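IroE protein (Escherichia coli, PDB 2GZS) hydrolyses the trilactone siderophore enterobactin and its C-glucosylated derivatives, preferring the iron-free forms and usually cutting the ring once to give linear trimers. Local coordinates at residues V9-S14 with Q65-T70; D60-Q65 with A258-S263; L199-G204 with S221-T226; T228-K231 with N236-F239. All coordinates share one frame; numbering follows the deposited sequence.

Contact 1. Residues V9-S14 with Q65-T70; sequences VFYHFS and QLSEKT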
loop_
_atom_site.group_PDB
_atom_site.type_symbol
_atom_site.label_atom_id
_atom_site.label_comp_id
_atom_site.label_asym_id
_atom_site.label_seq_id
_atom_site.Cartn_x
_atom_site.Cartn_y
_atom_site.Cartn_z
ATOM N N VAL A 9 -23.341 -1.544 6.434
ATOM C CA VAL A 9 -23.862 -2.843 6.824
ATOM C C VAL A 9 -22.858 -3.931 6.575
ATOM O O VAL A 9 -22.942 -5.051 7.066
ATOM C CB VAL A 9 -25.169 -3.141 6.050
ATOM C CG1 VAL A 9 -26.310 -2.333 6.576
ATOM C CG2 VAL A 9 -24.973 -2.840 4.551
ATOM N N PHE A 10 -21.801 -3.715 5.742
ATOM C CA PHE A 10 -20.894 -4.762 5.377
ATOM C C PHE A 10 -19.645 -4.885 6.288
ATOM O O PHE A 10 -19.032 -5.918 6.330
ATOM C CB PHE A 10 -20.421 -4.460 3.922
ATOM C CG PHE A 10 -21.547 -4.711 2.886
ATOM C CD1 PHE A 10 -21.928 -5.991 2.604
ATOM C CD2 PHE A 10 -22.132 -3.593 2.302
ATOM C CE1 PHE A 10 -22.947 -6.182 1.653
ATOM C CE2 PHE A 10 -23.151 -3.763 1.371
ATOM C CZ PHE A 10 -23.542 -5.056 1.117
ATOM N N TYR A 11 -19.340 -3.786 6.964
ATOM C CA TYR A 11 -18.065 -3.627 7.683
ATOM C C TYR A 11 -18.268 -2.708 8.883
ATOM O O TYR A 11 -19.122 -1.844 8.894
ATOM C CB TYR A 11 -17.027 -2.910 6.791
ATOM C CG TYR A 11 -16.138 -3.703 5.909
ATOM C CD1 TYR A 11 -16.597 -4.294 4.727
ATOM C CD2 TYR A 11 -14.786 -3.922 6.225
ATOM C CE1 TYR A 11 -15.840 -5.058 3.855
ATOM C CE2 TYR A 11 -14.013 -4.685 5.354
ATOM C CZ TYR A 11 -14.499 -5.245 4.179
ATOM O OH TYR A 11 -13.724 -6.001 3.331
ATOM N N HIS A 12 -17.467 -2.884 9.932
ATOM C CA HIS A 12 -17.461 -1.971 11.069
ATOM C C HIS A 12 -16.062 -1.351 11.199
ATOM O O HIS A 12 -15.088 -1.956 10.833
ATOM C CB HIS A 12 -17.794 -2.650 12.399
ATOM C CG HIS A 12 -17.108 -3.884 12.835
ATOM N ND1 HIS A 12 -17.316 -5.114 12.284
ATOM C CD2 HIS A 12 -16.179 -4.095 13.816
ATOM C CE1 HIS A 12 -16.594 -6.066 12.861
ATOM N NE2 HIS A 12 -15.900 -5.429 13.785
ATOM N N PHE A 13 -16.039 -0.179 11.758
ATOM C CA PHE A 13 -14.792 0.603 11.709
ATOM C C PHE A 13 -14.370 1.070 13.080
ATOM O O PHE A 13 -15.185 1.361 13.934
ATOM C CB PHE A 13 -15.082 1.868 10.907
ATOM C CG PHE A 13 -15.486 1.608 9.489
ATOM C CD1 PHE A 13 -14.544 1.646 8.492
ATOM C CD2 PHE A 13 -16.836 1.315 9.209
ATOM C CE1 PHE A 13 -14.949 1.401 7.192
ATOM C CE2 PHE A 13 -17.209 1.076 7.897
ATOM C CZ PHE A 13 -16.269 1.104 6.899
ATOM N N SER A 14 -13.047 1.200 13.244
ATOM C CA SER A 14 -12.572 1.925 14.415
ATOM C C SER A 14 -11.409 2.806 13.995
ATOM O O SER A 14 -10.882 2.603 12.877
ATOM C CB SER A 14 -12.251 0.933 15.538
ATOM O OG SER A 14 -11.341 -0.019 15.085
ATOM N N GLN A 65 -18.986 -5.757 -2.995
ATOM C CA GLN A 65 -18.300 -6.670 -3.895
ATOM C C GLN A 65 -17.196 -7.499 -3.224
ATOM O O GLN A 65 -16.912 -8.634 -3.437
ATOM C CB GLN A 65 -17.728 -5.864 -5.096
ATOM C CG GLN A 65 -17.108 -6.738 -6.175
ATOM C CD GLN A 65 -18.166 -7.633 -6.876
ATOM O OE1 GLN A 65 -19.258 -7.106 -7.117
ATOM N NE2 GLN A 65 -17.814 -8.869 -7.141
ATOM N N LEU A 66 -16.443 -6.799 -2.308
ATOM C CA LEU A 66 -15.478 -7.539 -1.505
ATOM C C LEU A 66 -16.063 -8.690 -0.714
ATOM O O LEU A 66 -15.465 -9.735 -0.531
ATOM C CB LEU A 66 -14.777 -6.577 -0.508
ATOM C CG LEU A 66 -13.923 -5.474 -1.164
ATOM C CD1 LEU A 66 -13.354 -4.590 -0.046
ATOM C CD2 LEU A 66 -12.789 -5.978 -2.016
ATOM N N SER A 67 -17.306 -8.374 -0.281
ATOM C CA SER A 67 -17.971 -9.398 0.547
ATOM C C SER A 67 -18.493 -10.549 -0.299
ATOM O O SER A 67 -19.009 -11.550 0.210
ATOM C CB SER A 67 -19.101 -8.672 1.284
ATOM O OG SER A 67 -18.656 -7.652 2.137
ATOM N N GLU A 68 -18.403 -10.497 -1.634
ATOM C CA GLU A 68 -18.824 -11.632 -2.467
ATOM C C GLU A 68 -17.807 -12.740 -2.419
ATOM O O GLU A 68 -18.055 -13.906 -2.709
ATOM C CB GLU A 68 -19.004 -11.227 -3.952
ATOM C CG GLU A 68 -20.166 -10.279 -4.257
ATOM C CD GLU A 68 -21.560 -10.831 -4.019
ATOM O OE1 GLU A 68 -21.808 -11.991 -4.417
ATOM O OE2 GLU A 68 -22.414 -10.132 -3.445
ATOM N N LYS A 69 -16.555 -12.406 -2.115
ATOM C CA LYS A 69 -15.459 -13.344 -2.053
ATOM C C LYS A 69 -14.988 -13.401 -0.615
ATOM O O LYS A 69 -15.854 -13.643 0.251
ATOM C CB LYS A 69 -14.364 -12.950 -3.072
ATOM C CG LYS A 69 -14.900 -13.311 -4.470
ATOM C CD LYS A 69 -14.519 -12.312 -5.546
ATOM C CE LYS A 69 -14.692 -12.852 -6.958
ATOM N NZ LYS A 69 -15.686 -12.178 -7.839
ATOM N N THR A 70 -13.741 -13.207 -0.298
ATOM C CA THR A 70 -13.238 -13.195 1.069
ATOM C C THR A 70 -12.915 -11.765 1.504
ATOM O O THR A 70 -11.788 -11.335 1.254
ATOM C CB THR A 70 -11.975 -14.064 1.146
ATOM O OG1 THR A 70 -12.332 -15.394 0.696
ATOM C CG2 THR A 70 -11.485 -14.249 2.573
HETATM O O HOH W 1 -18.603 -8.204 4.766
#
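Phe-10 and Tyr-11 meet Leu-66 and Ser-67 where the first strand of the alpha/beta-hydrolase sheet, 11-19, starts beside the C-terminal end of helix 60-66. Tyr-11 reaches across with its phenol end: OH lies 3.7 Å from Leu-66 CD1, and the two side chains cross at about a right angle. A tyrosine suits this buried place because its ring packs among apolar groups, Leu-63 and Ala-32 included, while the hydroxyl hydrogen-bonds to the backbone O of Pro-72. Phe-10, at the more open margin, brings CD1 to 3.7 Å from Ser-67 OG, an oblique approach. With chi1 at -72°, its CG lies anti to the carbonyl carbon, and the ring is carried toward the helix to pack on Leu-63 and Lys-64. Ser-67 lies within a type I turn from Leu-66 to Lys-69, and its short side chain turns OG back to a hydrogen bond with Leu-63 O. No direct hydrogen bond joins the two segments; a water bridges them instead, donating to Phe-10 O at 2.8 Å and to Ser-67 OG at 2.7 Å.

Contact 2. Residues D60-Q65 with A258-S263; sequences DELLKQ and ALLDIS
Helix 60-65 and helix segment 258-262 run side by side in nearly the same direction, their axes 17° apart in angle and 10.6 Å apart at closest approach, which leaves room for leucine side chains between them. Leu-62 carries the apolar part. Its CG lies anti to the backbone N (chi1 178°), which extends the side chain across the gap, and its two methyls divide the work: CD2 meets Leu-259 CD1 at 3.9 Å, whereas CD1 lies 4.1 Å from Leu-260 CG. Branched leucine suits this place because one fork can touch two successive residues of the other helix. Gln-65, nearer the surface, offers its aliphatic CG to Leu-260 CD2 at 3.6 Å, the two side chains crossing at about a right angle. Ser-263 turns OG back to donate to Leu-260 O at 2.7 Å. The same OG accepts from a water that also donates to Gln-65 O, and this water links the segments. Leu-66 continues the packing onto Leu-259, Leu-260 and Ser-263. Leu-259 also packs against Leu-46 and Met-48, so that helix 247-262 covers strand 43-48, while Leu-63 of helix 60-66 lies against Tyr-11 of strand 11-19.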
loop_
_atom_site.group_PDB
_atom_site.type_symbol
_atom_site.label_atom_id
_atom_site.label_comp_id
_atom_site.label_asym_id
_atom_site.label_seq_id
_atom_site.Cartn_x
_atom_site.Cartn_y
_atom_site.Cartn_z
ATOM N N ASP A 60 -20.071 1.784 -0.232
ATOM C CA ASP A 60 -20.737 0.508 0.020
ATOM C C ASP A 60 -20.667 -0.409 -1.202
ATOM O O ASP A 60 -20.662 -1.626 -0.960
ATOM C CB ASP A 60 -22.198 0.735 0.456
ATOM C CG ASP A 60 -22.452 0.869 1.942
ATOM O OD1 ASP A 60 -21.587 0.537 2.783
ATOM O OD2 ASP A 60 -23.566 1.337 2.315
ATOM N N GLU A 61 -20.671 0.101 -2.447
ATOM C CA GLU A 61 -20.625 -0.821 -3.590
ATOM C C GLU A 61 -19.319 -1.621 -3.556
ATOM O O GLU A 61 -19.337 -2.798 -3.818
ATOM C CB GLU A 61 -20.681 -0.222 -5.011
ATOM C CG GLU A 61 -20.493 -1.210 -6.139
ATOM C CD GLU A 61 -19.320 -1.323 -7.084
ATOM O OE1 GLU A 61 -18.158 -0.869 -6.816
ATOM O OE2 GLU A 61 -19.530 -1.939 -8.207
ATOM N N LEU A 62 -18.158 -1.021 -3.243
ATOM C CA LEU A 62 -16.945 -1.795 -3.136
ATOM C C LEU A 62 -17.015 -2.795 -1.979
ATOM O O LEU A 62 -16.657 -3.928 -2.190
ATOM C CB LEU A 62 -15.728 -0.835 -2.951
ATOM C CG LEU A 62 -14.382 -1.579 -2.785
ATOM C CD1 LEU A 62 -13.878 -2.350 -3.956
ATOM C CD2 LEU A 62 -13.342 -0.522 -2.401
ATOM N N LEU A 63 -17.512 -2.327 -0.829
ATOM C CA LEU A 63 -17.598 -3.278 0.298
ATOM C C LEU A 63 -18.507 -4.486 0.010
ATOM O O LEU A 63 -18.094 -5.550 0.423
ATOM C CB LEU A 63 -18.042 -2.491 1.530
ATOM C CG LEU A 63 -17.125 -1.301 1.956
ATOM C CD1 LEU A 63 -17.646 -0.678 3.264
ATOM C CD2 LEU A 63 -15.675 -1.739 2.106
ATOM N N LYS A 64 -19.598 -4.200 -0.700
ATOM C CA LYS A 64 -20.491 -5.291 -1.127
ATOM C C LYS A 64 -19.755 -6.272 -1.997
ATOM O O LYS A 64 -19.774 -7.473 -1.819
ATOM C CB LYS A 64 -21.689 -4.645 -1.813
ATOM C CG LYS A 64 -22.615 -5.672 -2.482
ATOM C CD LYS A 64 -23.774 -4.873 -3.091
ATOM C CE LYS A 64 -24.700 -5.717 -3.943
ATOM N NZ LYS A 64 -24.331 -5.737 -5.390
ATOM N N GLN A 65 -18.986 -5.757 -2.995
ATOM C CA GLN A 65 -18.300 -6.670 -3.895
ATOM C C GLN A 65 -17.196 -7.499 -3.224
ATOM O O GLN A 65 -16.912 -8.634 -3.437
ATOM C CB GLN A 65 -17.728 -5.864 -5.096
ATOM C CG GLN A 65 -17.108 -6.738 -6.175
ATOM C CD GLN A 65 -18.166 -7.633 -6.876
ATOM O OE1 GLN A 65 -19.258 -7.106 -7.117
ATOM N NE2 GLN A 65 -17.814 -8.869 -7.141
ATOM N N ALA A 258 -6.636 -3.536 -5.913
ATOM C CA ALA A 258 -5.844 -4.266 -4.908
ATOM C C ALA A 258 -6.754 -4.920 -3.854
ATOM O O ALA A 258 -6.488 -6.067 -3.534
ATOM C CB ALA A 258 -4.834 -3.289 -4.286
ATOM N N LEU A 259 -7.717 -4.141 -3.403
ATOM C CA LEU A 259 -8.643 -4.813 -2.436
ATOM C C LEU A 259 -9.330 -6.009 -3.074
ATOM O O LEU A 259 -9.490 -7.077 -2.497
ATOM C CB LEU A 259 -9.630 -3.762 -1.953
ATOM C CG LEU A 259 -9.111 -2.768 -0.941
ATOM C CD1 LEU A 259 -10.006 -1.546 -0.770
ATOM C CD2 LEU A 259 -8.942 -3.481 0.440
ATOM N N LEU A 260 -9.807 -5.822 -4.300
ATOM C CA LEU A 260 -10.533 -6.936 -4.955
ATOM C C LEU A 260 -9.643 -8.138 -5.142
ATOM O O LEU A 260 -10.011 -9.318 -4.967
ATOM C CB LEU A 260 -11.116 -6.445 -6.287
ATOM C CG LEU A 260 -12.281 -5.477 -6.136
ATOM C CD1 LEU A 260 -12.489 -4.702 -7.431
ATOM C CD2 LEU A 260 -13.592 -6.192 -5.785
ATOM N N ASP A 261 -8.367 -7.882 -5.526
ATOM C CA ASP A 261 -7.438 -8.980 -5.705
ATOM C C ASP A 261 -7.182 -9.737 -4.392
ATOM O O ASP A 261 -7.189 -10.975 -4.406
ATOM C CB ASP A 261 -6.144 -8.394 -6.322
ATOM C CG ASP A 261 -5.175 -9.466 -6.766
ATOM O OD1 ASP A 261 -5.440 -10.387 -7.577
ATOM O OD2 ASP A 261 -4.045 -9.496 -6.267
ATOM N N ILE A 262 -6.944 -8.975 -3.292
ATOM C CA ILE A 262 -6.606 -9.691 -2.046
ATOM C C ILE A 262 -7.881 -10.394 -1.497
ATOM O O ILE A 262 -7.661 -11.358 -0.746
ATOM C CB ILE A 262 -5.934 -8.742 -1.039
ATOM C CG1 ILE A 262 -4.945 -9.513 -0.130
ATOM C CG2 ILE A 262 -6.938 -7.916 -0.248
ATOM C CD1 ILE A 262 -4.272 -8.525 0.808
ATOM N N SER A 263 -9.042 -9.941 -1.887
ATOM C CA SER A 263 -10.288 -10.658 -1.471
ATOM C C SER A 263 -10.424 -11.950 -2.244
ATOM O O SER A 263 -11.364 -12.717 -1.912
ATOM C CB SER A 263 -11.481 -9.754 -1.730
ATOM O OG SER A 263 -11.900 -9.815 -3.099
HETATM O O HOH W 2 -14.433 -9.410 -4.260
#

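Contact 3. Residues L199-G204 with S221-T226; sequences LAIMEG and SKIHTT
Ile-223 projects from helix 221-226 toward strand 199-203, and its longer branch does most of the touching. From CB, CG1 is set anti to the carbonyl carbon (chi1 -66°); both serve as a stem without close contact to the strand segment and carry CD1 to it. CG2 makes no close contact with 199-204 but lies beside the Phe-239 ring. CD1 takes two partners at once: Glu-203 CG at 3.8 Å, where the side chains run at a slant to each other, and Ile-201 CG2 at 4.2 Å. It also packs on Phe-239 of the next strand. A beta-branched residue with one long arm suits this buried seam, filling it with hydrocarbon and bringing no polar atom into it.

Glu-203 is less expected in such company. Only its aliphatic CG faces the isoleucine; the chain bends at chi2, and the carboxylate is held by hydrogen bonds elsewhere, OE1 to Ser-174 OG among them. One turn further along the helix, Thr-226 CG2 comes within 4.3 Å of Ile-201 CD1. Its hydroxyl is satisfied at home, OG1 donating to Lys-222 O at 2.8 Å from above the carbonyl plane, while Thr-226 N reaches that oxygen from the opposite face.

The strand and helix run nearly antiparallel, 169° apart, as in the beta-alpha-beta crossover that joins the parallel neighbours 198-203 and 237-241 of an alpha/beta-hydrolase sheet. The side chain of Glu-203 lies about 9 Å from those of the active-site residues Ser-149 and His-247, so the packing closes near the catalytic end of the sheet.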
loop_
_atom_site.group_PDB
_atom_site.type_symbol
_atom_site.label_atom_id
_atom_site.label_comp_id
_atom_site.label_asym_id
_atom_site.label_seq_id
_atom_site.Cartn_x
_atom_site.Cartn_y
_atom_site.Cartn_z
ATOM N N LEU A 199 4.757 -9.357 -5.951
ATOM C CA LEU A 199 4.882 -7.922 -6.265
ATOM C C LEU A 199 3.928 -7.621 -7.405
ATOM O O LEU A 199 3.980 -8.292 -8.441
ATOM C CB LEU A 199 6.322 -7.628 -6.705
ATOM C CG LEU A 199 6.526 -6.180 -7.156
ATOM C CD1 LEU A 199 6.236 -5.195 -6.039
ATOM C CD2 LEU A 199 7.973 -6.099 -7.706
ATOM N N ALA A 200 3.069 -6.657 -7.248
ATOM C CA ALA A 200 2.104 -6.252 -8.264
ATOM C C ALA A 200 2.413 -4.796 -8.613
ATOM O O ALA A 200 2.159 -3.904 -7.797
ATOM C CB ALA A 200 0.669 -6.376 -7.774
ATOM N N ILE A 201 2.943 -4.565 -9.824
ATOM C CA ILE A 201 3.164 -3.193 -10.271
ATOM C C ILE A 201 1.953 -2.720 -11.067
ATOM O O ILE A 201 1.451 -3.501 -11.897
ATOM C CB ILE A 201 4.438 -3.098 -11.143
ATOM C CG1 ILE A 201 5.662 -3.577 -10.341
ATOM C CG2 ILE A 201 4.626 -1.699 -11.677
ATOM C CD1 ILE A 201 6.938 -3.604 -11.180
HETATM N N MSE A 202 1.455 -1.540 -10.758
HETATM C CA MSE A 202 0.203 -1.063 -11.273
HETATM C C MSE A 202 0.488 0.279 -11.929
HETATM O O MSE A 202 1.005 1.176 -11.264
HETATM C CB MSE A 202 -0.838 -0.903 -10.166
HETATM C CG MSE A 202 -0.921 -2.150 -9.216
HETATM SE SE MSE A 202 -2.204 -2.001 -7.815
HETATM C CE MSE A 202 -3.637 -2.880 -8.721
ATOM N N GLU A 203 0.162 0.414 -13.219
ATOM C CA GLU A 203 0.446 1.694 -13.854
ATOM C C GLU A 203 -0.738 2.074 -14.743
ATOM O O GLU A 203 -1.482 1.191 -15.147
ATOM C CB GLU A 203 1.719 1.632 -14.745
ATOM C CG GLU A 203 3.004 1.509 -13.923
ATOM C CD GLU A 203 3.494 2.818 -13.361
ATOM O OE1 GLU A 203 2.963 3.925 -13.687
ATOM O OE2 GLU A 203 4.484 2.829 -12.571
ATOM N N GLY A 204 -0.936 3.345 -15.004
ATOM C CA GLY A 204 -2.092 3.739 -15.824
ATOM C C GLY A 204 -1.439 4.843 -16.659
ATOM O O GLY A 204 -0.743 4.348 -17.514
ATOM N N SER A 221 8.341 -0.935 -21.217
ATOM C CA SER A 221 9.553 -1.664 -21.489
ATOM C C SER A 221 10.272 -2.042 -20.200
ATOM O O SER A 221 10.625 -3.206 -20.021
ATOM C CB SER A 221 10.460 -0.784 -22.366
ATOM O OG SER A 221 11.663 -1.464 -22.621
ATOM N N LYS A 222 10.430 -1.079 -19.324
ATOM C CA LYS A 222 11.063 -1.276 -18.033
ATOM C C LYS A 222 10.330 -2.332 -17.228
ATOM O O LYS A 222 10.968 -3.191 -16.586
ATOM C CB LYS A 222 11.089 0.071 -17.270
ATOM C CG LYS A 222 12.268 0.909 -17.747
ATOM C CD LYS A 222 12.345 2.157 -16.879
ATOM C CE LYS A 222 12.908 3.341 -17.640
ATOM N NZ LYS A 222 12.444 4.603 -16.975
ATOM N N ILE A 223 8.989 -2.252 -17.279
ATOM C CA ILE A 223 8.252 -3.228 -16.477
ATOM C C ILE A 223 8.363 -4.595 -17.065
ATOM O O ILE A 223 8.519 -5.598 -16.337
ATOM C CB ILE A 223 6.767 -2.809 -16.423
ATOM C CG1 ILE A 223 6.560 -1.498 -15.666
ATOM C CG2 ILE A 223 5.941 -3.940 -15.825
ATOM C CD1 ILE A 223 5.144 -0.973 -15.818
ATOM N N HIS A 224 8.340 -4.741 -18.400
ATOM C CA HIS A 224 8.436 -6.108 -18.895
ATOM C C HIS A 224 9.797 -6.699 -18.569
ATOM O O HIS A 224 9.853 -7.887 -18.213
ATOM C CB HIS A 224 8.117 -6.197 -20.401
ATOM C CG HIS A 224 6.630 -5.931 -20.547
ATOM N ND1 HIS A 224 5.689 -6.632 -19.827
ATOM C CD2 HIS A 224 5.925 -5.040 -21.270
ATOM C CE1 HIS A 224 4.472 -6.210 -20.104
ATOM N NE2 HIS A 224 4.594 -5.247 -20.992
ATOM N N THR A 225 10.866 -5.895 -18.668
ATOM C CA THR A 225 12.139 -6.510 -18.294
ATOM C C THR A 225 12.129 -6.877 -16.807
ATOM O O THR A 225 12.649 -7.936 -16.419
ATOM C CB THR A 225 13.280 -5.508 -18.517
ATOM O OG1 THR A 225 13.371 -5.311 -19.944
ATOM C CG2 THR A 225 14.626 -5.990 -17.998
ATOM N N THR A 226 11.549 -5.968 -16.017
ATOM C CA THR A 226 11.508 -6.177 -14.571
ATOM C C THR A 226 10.817 -7.504 -14.270
ATOM O O THR A 226 11.359 -8.323 -13.529
ATOM C CB THR A 226 10.798 -5.035 -13.850
ATOM O OG1 THR A 226 11.622 -3.863 -13.910
ATOM C CG2 THR A 226 10.639 -5.345 -12.353
#

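Contact 4. Residues T228-K231 with N236-F239; sequences TILK and NAVF
Lys-231 NZ donates to the backbone O of Ala-237 at 3.0 Å, the one hydrogen bond that crosses between helix 228-231 and segment 236-239. The C=O...N angle of 162° puts the ammonium nearly in line with the carbonyl bond. Lysine can make this bond because its chain is long and flexible: it bends at chi2 (71°), again at chi3 and again at chi4, folding round so that the terminal nitrogen arrives over the start of the strand. CE, at 3.7 Å from the same oxygen, follows the nitrogen in, so the aliphatic stem lies close to the strand backbone, although the residue as a whole is exposed.

On the buried side, Leu-230 CD1 packs against Ala-237 CB at 3.9 Å, and Leu-230 CB stands 4.2 Å from that methyl. Alanine is well matched to its position: a single methyl lets the helix backbone come close, with Leu-230 and Ala-237 CA atoms 6.7 Å apart. Leu-227 also touches Ala-237, and Leu-230 extends to Leu-199 and Val-186, so the pair belongs to the layer between sheet and helices.

This is the tight return from helix 219-232 into the outermost strand, 237-241, with four residues separating the segments. Its chemistry combines buried apolar packing with a single exposed lysine; the lysine supplies a donor to a strand carbonyl, and its positive charge would probably polarise that peptide group.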
loop_
_atom_site.group_PDB
_atom_site.type_symbol
_atom_site.label_atom_id
_atom_site.label_comp_id
_atom_site.label_asym_id
_atom_site.label_seq_id
_atom_site.Cartn_x
_atom_site.Cartn_y
_atom_site.Cartn_z
ATOM N N THR A 228 10.462 -10.080 -16.232
ATOM C CA THR A 228 11.271 -11.147 -16.772
ATOM C C THR A 228 12.389 -11.516 -15.805
ATOM O O THR A 228 12.553 -12.717 -15.498
ATOM C CB THR A 228 11.902 -10.706 -18.106
ATOM O OG1 THR A 228 10.866 -10.435 -19.049
ATOM C CG2 THR A 228 12.771 -11.820 -18.698
ATOM N N ILE A 229 13.150 -10.519 -15.349
ATOM C CA ILE A 229 14.222 -10.799 -14.398
ATOM C C ILE A 229 13.655 -11.357 -13.090
ATOM O O ILE A 229 14.213 -12.330 -12.551
ATOM C CB ILE A 229 15.111 -9.563 -14.166
ATOM C CG1 ILE A 229 15.806 -9.190 -15.489
ATOM C CG2 ILE A 229 16.178 -9.775 -13.118
ATOM C CD1 ILE A 229 16.685 -7.931 -15.338
ATOM N N LEU A 230 12.579 -10.754 -12.575
ATOM C CA LEU A 230 12.086 -11.250 -11.271
ATOM C C LEU A 230 11.599 -12.669 -11.393
ATOM O O LEU A 230 11.855 -13.524 -10.514
ATOM C CB LEU A 230 10.987 -10.332 -10.767
ATOM C CG LEU A 230 11.481 -8.944 -10.292
ATOM C CD1 LEU A 230 10.328 -8.112 -9.781
ATOM C CD2 LEU A 230 12.568 -9.124 -9.220
ATOM N N LYS A 231 10.930 -13.017 -12.472
ATOM C CA LYS A 231 10.503 -14.411 -12.661
ATOM C C LYS A 231 11.667 -15.366 -12.669
ATOM O O LYS A 231 11.602 -16.434 -12.050
ATOM C CB LYS A 231 9.814 -14.475 -14.041
ATOM C CG LYS A 231 8.304 -14.373 -13.902
ATOM C CD LYS A 231 7.799 -13.004 -13.488
ATOM C CE LYS A 231 7.206 -12.327 -14.714
ATOM N NZ LYS A 231 5.723 -12.358 -14.747
ATOM N N ASN A 236 7.012 -14.105 -7.814
ATOM C CA ASN A 236 5.692 -13.939 -8.427
ATOM C C ASN A 236 5.490 -12.436 -8.626
ATOM O O ASN A 236 5.134 -11.779 -7.637
ATOM C CB ASN A 236 4.639 -14.503 -7.471
ATOM C CG ASN A 236 3.200 -14.472 -7.960
ATOM O OD1 ASN A 236 2.886 -13.875 -8.977
ATOM N ND2 ASN A 236 2.327 -15.145 -7.212
ATOM N N ALA A 237 5.734 -11.959 -9.829
ATOM C CA ALA A 237 5.576 -10.505 -10.089
ATOM C C ALA A 237 4.603 -10.326 -11.250
ATOM O O ALA A 237 4.717 -11.089 -12.226
ATOM C CB ALA A 237 6.874 -9.864 -10.469
ATOM N N VAL A 238 3.708 -9.382 -11.187
ATOM C CA VAL A 238 2.695 -9.187 -12.187
ATOM C C VAL A 238 2.540 -7.705 -12.449
ATOM O O VAL A 238 2.936 -6.867 -11.628
ATOM C CB VAL A 238 1.330 -9.767 -11.766
ATOM C CG1 VAL A 238 1.450 -11.265 -11.429
ATOM C CG2 VAL A 238 0.748 -9.081 -10.554
ATOM N N PHE A 239 1.927 -7.406 -13.593
ATOM C CA PHE A 239 1.645 -6.036 -13.969
ATOM C C PHE A 239 0.141 -5.799 -14.138
ATOM O O PHE A 239 -0.522 -6.591 -14.832
ATOM C CB PHE A 239 2.387 -5.751 -15.288
ATOM C CG PHE A 239 2.111 -4.419 -15.922
ATOM C CD1 PHE A 239 2.191 -3.295 -15.103
ATOM C CD2 PHE A 239 1.788 -4.311 -17.280
ATOM C CE1 PHE A 239 1.971 -2.035 -15.613
ATOM C CE2 PHE A 239 1.590 -3.028 -17.759
ATOM C CZ PHE A 239 1.685 -1.916 -16.961
#

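Overall arrangement
The four contacts form two pairs at distant parts of one alpha/beta-hydrolase sheet. Contacts 1 and 2 share helix 60-66 and Gln-65, and Thr-70 N probably hydrogen-bonds to Ser-263 O between them; both are partly buried, and each has a water bridging its segments. Contacts 3 and 4 share helix 219-232 and use the neighbouring strands 198-203 and 237-241, which are probably joined by backbone hydrogen bonds such as Ile-201 N to Val-238 O. Contact 3 is wholly buried and apolar across its interface, whereas contact 4 adds an exposed lysine. Contacts 2 and 3 meet lightly, where Met-202 CE reaches Ala-258 N.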